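Local coordinates for Lmo0305 protein (Listeria monocytogenes, PDB 3PJ0) that belongs to the beta-eliminating lyase family and has the fold of pyridoxal-phosphate-dependent aminotransferase-like proteins, with pyridoxal phosphate covalently attached, at residues Arg90-Pro96 against Gln113-Leu119. Residue numbers count along the deposited sequence, not the author numbering.
Sequences RRVAYHP and QITPLLL
Arg91-Tyr94 and Thr115-Leu118 run as parallel beta strands, their axes 4.5 Å apart at closest approach and crossing at -35°. After helix 107-112, Gln113 has positive phi (phi/psi 49/39) before Ile114 turns extended (-93/141). Arg91 pairs with Thr115, Val92 with Pro116, Ala93 with Leu117 (CA-CA 4.7-4.8 Å), and Tyr94 with Leu118 at 5.4 Å. Five backbone hydrogen bonds, donor first, alternate: Thr115 N-Arg90 O (2.8 Å), Val92 N-Thr115 O (3.1 Å), Leu117 N-Val92 O (2.7 Å), Tyr94 N-Leu117 O (3.2 Å) and Leu119 N-Tyr94 O (2.8 Å). Pro116, lacking an amide hydrogen, falls between Thr115 and Leu117, whose amides bond to segment 90-96. Strand 115-118 edges the chain's seven-stranded mixed sheet, the large-domain sheet of PLP-dependent aminotransferase-like folds; helices 99-102 and 107-112 lie in the crossover. On the helix-covered face, Val92 CG2 meets Ile114 CG2 at 3.6 Å, and Tyr94 (chi1 p) brings its CZ to 3.4 Å from Pro116 CB and its CE1 to 3.7 Å from Leu118 CD2, its hydroxyl hydrogen-bonded to Glu101. On the opposite face, Arg91 CG lies 4.0 Å from Thr115 CB and Ala93 CB 4.4 Å from Leu117 CB; Leu119 CD1, from beyond the strand, reaches Ala93 CB at 3.9 Å.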
# COMPACT_ATOMS: atom_id res chain seq x y z
N ARG A 90 4.09 16.00 -21.24
CA ARG A 90 4.65 15.57 -19.94
C ARG A 90 5.05 16.71 -19.01
O ARG A 90 5.72 16.48 -17.98
CB ARG A 90 5.84 14.60 -20.15
CG ARG A 90 5.45 13.22 -20.74
CD ARG A 90 4.93 12.17 -19.77
NE ARG A 90 4.73 10.91 -20.48
CZ ARG A 90 5.44 9.79 -20.38
NH1 ARG A 90 6.38 9.61 -19.45
NH2 ARG A 90 5.12 8.78 -21.19
N ARG A 91 4.69 17.95 -19.34
CA ARG A 91 4.95 19.06 -18.42
C ARG A 91 3.69 19.29 -17.58
O ARG A 91 2.57 19.19 -18.10
CB ARG A 91 5.34 20.35 -19.15
CG ARG A 91 6.84 20.47 -19.50
CD ARG A 91 7.31 19.43 -20.45
NE ARG A 91 6.54 19.48 -21.70
CZ ARG A 91 6.61 18.57 -22.67
NH1 ARG A 91 7.44 17.53 -22.58
NH2 ARG A 91 5.85 18.72 -23.76
N VAL A 92 3.87 19.57 -16.30
CA VAL A 92 2.77 19.97 -15.39
C VAL A 92 3.21 21.21 -14.64
O VAL A 92 4.39 21.58 -14.71
CB VAL A 92 2.36 18.87 -14.40
CG1 VAL A 92 1.94 17.62 -15.15
CG2 VAL A 92 3.49 18.53 -13.42
N ALA A 93 2.30 21.85 -13.90
CA ALA A 93 2.65 23.02 -13.14
C ALA A 93 2.02 23.01 -11.76
O ALA A 93 0.86 22.62 -11.59
CB ALA A 93 2.27 24.33 -13.91
N TYR A 94 2.79 23.41 -10.77
CA TYR A 94 2.30 23.48 -9.42
C TYR A 94 3.19 24.35 -8.51
O TYR A 94 4.26 24.79 -8.93
CB TYR A 94 2.11 22.10 -8.84
CG TYR A 94 3.30 21.12 -8.87
CD1 TYR A 94 4.59 21.50 -8.52
CD2 TYR A 94 3.08 19.75 -9.17
CE1 TYR A 94 5.64 20.56 -8.50
CE2 TYR A 94 4.10 18.82 -9.13
CZ TYR A 94 5.38 19.21 -8.81
OH TYR A 94 6.38 18.25 -8.80
N HIS A 95 2.74 24.58 -7.28
CA HIS A 95 3.49 25.36 -6.32
C HIS A 95 4.86 24.69 -6.06
O HIS A 95 4.95 23.46 -6.04
CB HIS A 95 2.69 25.47 -5.01
CG HIS A 95 3.26 26.44 -4.02
ND1 HIS A 95 4.25 26.10 -3.13
CD2 HIS A 95 2.96 27.74 -3.76
CE1 HIS A 95 4.56 27.15 -2.39
NE2 HIS A 95 3.79 28.16 -2.75
N PRO A 96 5.93 25.48 -5.85
CA PRO A 96 7.27 24.94 -5.56
C PRO A 96 7.35 23.90 -4.39
O PRO A 96 8.22 23.02 -4.38
CB PRO A 96 8.06 26.20 -5.15
CG PRO A 96 7.43 27.28 -5.90
CD PRO A 96 5.96 26.96 -5.92
N GLN A 113 8.73 10.51 -15.59
CA GLN A 113 9.48 11.42 -16.48
C GLN A 113 8.63 12.64 -16.85
O GLN A 113 8.64 13.11 -18.00
CB GLN A 113 9.97 10.72 -17.76
CG GLN A 113 10.99 9.64 -17.51
CD GLN A 113 10.33 8.36 -17.18
OE1 GLN A 113 9.40 7.94 -17.88
NE2 GLN A 113 10.81 7.68 -16.15
N ILE A 114 7.89 13.12 -15.86
CA ILE A 114 7.11 14.35 -15.96
C ILE A 114 7.97 15.52 -15.45
O ILE A 114 8.73 15.37 -14.47
CB ILE A 114 5.77 14.20 -15.22
CG1 ILE A 114 4.83 13.37 -16.11
CG2 ILE A 114 5.17 15.61 -14.80
CD1 ILE A 114 3.44 13.04 -15.49
N THR A 115 7.87 16.67 -16.12
CA THR A 115 8.69 17.85 -15.79
C THR A 115 7.79 18.89 -15.15
O THR A 115 6.94 19.45 -15.85
CB THR A 115 9.32 18.49 -17.07
OG1 THR A 115 10.22 17.57 -17.72
CG2 THR A 115 10.09 19.78 -16.72
N PRO A 116 7.98 19.18 -13.84
CA PRO A 116 7.09 20.15 -13.21
C PRO A 116 7.65 21.55 -13.32
O PRO A 116 8.83 21.75 -13.03
CB PRO A 116 7.07 19.69 -11.74
CG PRO A 116 7.66 18.27 -11.76
CD PRO A 116 8.67 18.36 -12.84
N LEU A 117 6.82 22.46 -13.78
CA LEU A 117 7.16 23.87 -13.90
C LEU A 117 6.61 24.46 -12.62
O LEU A 117 5.43 24.25 -12.28
CB LEU A 117 6.52 24.47 -15.15
CG LEU A 117 6.82 23.74 -16.48
CD1 LEU A 117 6.04 24.34 -17.67
CD2 LEU A 117 8.31 23.69 -16.77
N LEU A 118 7.46 25.18 -11.89
CA LEU A 118 7.06 25.68 -10.57
C LEU A 118 6.40 27.06 -10.68
O LEU A 118 6.88 27.95 -11.36
CB LEU A 118 8.25 25.68 -9.63
CG LEU A 118 9.02 24.36 -9.57
CD1 LEU A 118 10.16 24.42 -8.55
CD2 LEU A 118 8.08 23.20 -9.23
N LEU A 119 5.27 27.22 -10.00
CA LEU A 119 4.48 28.43 -10.11
C LEU A 119 4.74 29.40 -8.97
O LEU A 119 4.51 29.07 -7.80
CB LEU A 119 2.99 28.08 -10.15
CG LEU A 119 2.46 27.30 -11.33
CD1 LEU A 119 1.05 26.71 -11.05
CD2 LEU A 119 2.49 28.20 -12.59